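Local coordinates for yeast Cdc13 OB4 (Candida glabrata, PDB 3RMH), which forms the C-terminal dimerization domain of the telomere protein Cdc13, which probably binds telomeric DNA, at residues Glu46-Val52 against Ile67-Thr73. The protein carries 2 engineered substitutions. Sequence-based numbering, arbitrary orientation.
Sequences EIRIKVV and ILEVYIT
Strands 46-52 and 68-73 run antiparallel, at 155° and 4.6 Å between axes. In the hydrogen-bonded pairs I47-I72, I49-V70 and V51-L68 each backbone N donates to its partner's O (N to O 2.8-3.0 Å); E46-T73, R48-Y71 and K50-E69 alternate as non-hydrogen-bonded pairs. Beta-branched I47, I49, V51, V70 and I72 suit the extended backbone and, with L68, fill the face turned to the core. V51 CG2 nestles between L68 CB (3.7 Å) and V70 CG2 (4.4 Å), I49 CD1 reaches diagonally to I72 CD1 (4.3 Å), and F81 of helix 75-82 covers I47 and I72. Charged residues suit the other, partly exposed face. E46, chi1 t, reaches across, OE2 accepting from T73 OG1 (2.8 Å), while its OE1 forms a salt bridge with R48 NE (2.8 Å); R48 CG, chi1 m, lies beside Y71 CD1 (3.9 Å). R48 also salt-bridges E40 of the second subunit and packs on that subunit's R48. Such antiparallel pairing in a curled sheet characterises the OB-fold barrel, here with its polar face at the dimer interface.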
loop_
_atom_site.group_PDB
_atom_site.type_symbol
_atom_site.label_atom_id
_atom_site.label_comp_id
_atom_site.label_asym_id
_atom_site.label_seq_id
_atom_site.Cartn_x
_atom_site.Cartn_y
_atom_site.Cartn_z
ATOM N N GLU B 46 2.980 14.273 -1.664
ATOM C CA GLU B 46 2.101 13.146 -1.954
ATOM C C GLU B 46 0.966 12.976 -0.952
ATOM O O GLU B 46 1.139 13.182 0.245
ATOM C CB GLU B 46 2.909 11.847 -2.048
ATOM C CG GLU B 46 2.127 10.640 -2.560
ATOM C CD GLU B 46 3.040 9.521 -3.054
ATOM O OE1 GLU B 46 3.427 8.651 -2.242
ATOM O OE2 GLU B 46 3.374 9.511 -4.260
ATOM N N ILE B 47 -0.190 12.578 -1.469
ATOM C CA ILE B 47 -1.337 12.201 -0.642
ATOM C C ILE B 47 -1.733 10.781 -1.022
ATOM O O ILE B 47 -1.944 10.480 -2.201
ATOM C CB ILE B 47 -2.524 13.149 -0.895
ATOM C CG1 ILE B 47 -2.104 14.596 -0.646
ATOM C CG2 ILE B 47 -3.737 12.763 -0.011
ATOM C CD1 ILE B 47 -3.153 15.616 -1.045
ATOM N N ARG B 48 -1.817 9.905 -0.032
ATOM C CA ARG B 48 -2.273 8.545 -0.256
ATOM C C ARG B 48 -3.583 8.288 0.470
ATOM O O ARG B 48 -3.674 8.479 1.679
ATOM C CB ARG B 48 -1.239 7.548 0.252
ATOM C CG ARG B 48 0.124 7.776 -0.321
ATOM C CD ARG B 48 1.137 6.953 0.443
ATOM N NE ARG B 48 2.506 7.240 0.033
ATOM C CZ ARG B 48 3.574 6.794 0.684
ATOM N NH1 ARG B 48 3.413 6.059 1.777
ATOM N NH2 ARG B 48 4.797 7.083 0.252
ATOM N N ILE B 49 -4.575 7.828 -0.277
ATOM C CA ILE B 49 -5.933 7.622 0.246
ATOM C C ILE B 49 -6.301 6.149 0.102
ATOM O O ILE B 49 -6.317 5.626 -1.008
ATOM C CB ILE B 49 -6.926 8.460 -0.566
ATOM C CG1 ILE B 49 -6.528 9.936 -0.528
ATOM C CG2 ILE B 49 -8.372 8.277 -0.078
ATOM C CD1 ILE B 49 -7.362 10.815 -1.449
ATOM N N LYS B 50 -6.603 5.479 1.213
ATOM C CA LYS B 50 -7.030 4.081 1.156
ATOM C C LYS B 50 -8.556 3.995 1.157
ATOM O O LYS B 50 -9.208 4.610 1.992
ATOM C CB LYS B 50 -6.461 3.280 2.338
ATOM C CG LYS B 50 -4.919 3.118 2.294
ATOM C CD LYS B 50 -4.420 2.115 3.332
ATOM C CE LYS B 50 -2.890 1.982 3.314
ATOM N NZ LYS B 50 -2.213 3.180 3.899
ATOM N N VAL B 51 -9.106 3.230 0.221
ATOM C CA VAL B 51 -10.557 3.090 0.097
ATOM C C VAL B 51 -10.979 1.629 0.025
ATOM O O VAL B 51 -10.219 0.773 -0.444
ATOM C CB VAL B 51 -11.106 3.838 -1.153
ATOM C CG1 VAL B 51 -10.709 5.311 -1.128
ATOM C CG2 VAL B 51 -10.607 3.180 -2.455
ATOM N N VAL B 52 -12.194 1.366 0.499
ATOM C CA VAL B 52 -12.813 0.038 0.517
ATOM C C VAL B 52 -14.266 0.127 0.046
ATOM O O VAL B 52 -14.886 1.183 0.148
ATOM C CB VAL B 52 -12.785 -0.576 1.933
ATOM C CG1 VAL B 52 -11.354 -0.622 2.447
ATOM C CG2 VAL B 52 -13.690 0.223 2.899
ATOM N N ILE B 67 -8.395 -3.317 -0.281
ATOM C CA ILE B 67 -8.101 -1.905 -0.127
ATOM C C ILE B 67 -7.422 -1.373 -1.381
ATOM O O ILE B 67 -6.430 -1.932 -1.830
ATOM C CB ILE B 67 -7.162 -1.681 1.073
ATOM C CG1 ILE B 67 -7.879 -2.077 2.380
ATOM C CG2 ILE B 67 -6.714 -0.220 1.145
ATOM C CD1 ILE B 67 -6.922 -2.257 3.569
ATOM N N LEU B 68 -7.956 -0.290 -1.940
ATOM C CA LEU B 68 -7.320 0.362 -3.075
ATOM C C LEU B 68 -6.565 1.566 -2.540
ATOM O O LEU B 68 -7.127 2.404 -1.825
ATOM C CB LEU B 68 -8.364 0.782 -4.118
ATOM C CG LEU B 68 -7.795 1.055 -5.524
ATOM C CD1 LEU B 68 -7.448 -0.271 -6.214
ATOM C CD2 LEU B 68 -8.792 1.821 -6.374
ATOM N N GLU B 69 -5.273 1.632 -2.836
ATOM C CA GLU B 69 -4.481 2.792 -2.466
ATOM C C GLU B 69 -4.420 3.776 -3.625
ATOM O O GLU B 69 -3.887 3.481 -4.694
ATOM C CB GLU B 69 -3.070 2.394 -1.995
ATOM C CG GLU B 69 -2.283 3.566 -1.418
ATOM C CD GLU B 69 -1.106 3.136 -0.543
ATOM O OE1 GLU B 69 -0.731 1.942 -0.573
ATOM O OE2 GLU B 69 -0.564 4.000 0.185
ATOM N N VAL B 70 -4.987 4.950 -3.401
ATOM C CA VAL B 70 -5.122 5.978 -4.427
ATOM C C VAL B 70 -4.110 7.084 -4.161
ATOM O O VAL B 70 -4.103 7.672 -3.090
ATOM C CB VAL B 70 -6.530 6.593 -4.380
ATOM C CG1 VAL B 70 -6.660 7.739 -5.377
ATOM C CG2 VAL B 70 -7.580 5.521 -4.646
ATOM N N TYR B 71 -3.281 7.381 -5.151
ATOM C CA TYR B 71 -2.176 8.317 -4.984
ATOM C C TYR B 71 -2.401 9.600 -5.730
ATOM O O TYR B 71 -2.771 9.587 -6.898
ATOM C CB TYR B 71 -0.886 7.711 -5.571
ATOM C CG TYR B 71 -0.337 6.526 -4.831
ATOM C CD1 TYR B 71 0.780 6.655 -4.021
ATOM C CD2 TYR B 71 -0.897 5.270 -4.982
ATOM C CE1 TYR B 71 1.305 5.563 -3.345
ATOM C CE2 TYR B 71 -0.371 4.161 -4.317
ATOM C CZ TYR B 71 0.725 4.319 -3.504
ATOM O OH TYR B 71 1.235 3.230 -2.845
ATOM N N ILE B 72 -2.141 10.713 -5.060
ATOM C CA ILE B 72 -2.096 12.011 -5.708
ATOM C C ILE B 72 -0.646 12.444 -5.556
ATOM O O ILE B 72 -0.213 12.786 -4.463
ATOM C CB ILE B 72 -3.001 13.007 -5.003
ATOM C CG1 ILE B 72 -4.455 12.526 -5.083
ATOM C CG2 ILE B 72 -2.876 14.382 -5.641
ATOM C CD1 ILE B 72 -5.435 13.385 -4.286
ATOM N N THR B 73 0.105 12.427 -6.652
ATOM C CA THR B 73 1.563 12.482 -6.540
ATOM C C THR B 73 2.185 13.621 -7.336
ATOM O O THR B 73 1.848 13.819 -8.501
ATOM C CB THR B 73 2.158 11.156 -7.001
ATOM O OG1 THR B 73 1.495 10.089 -6.312
ATOM C CG2 THR B 73 3.654 11.110 -6.719
#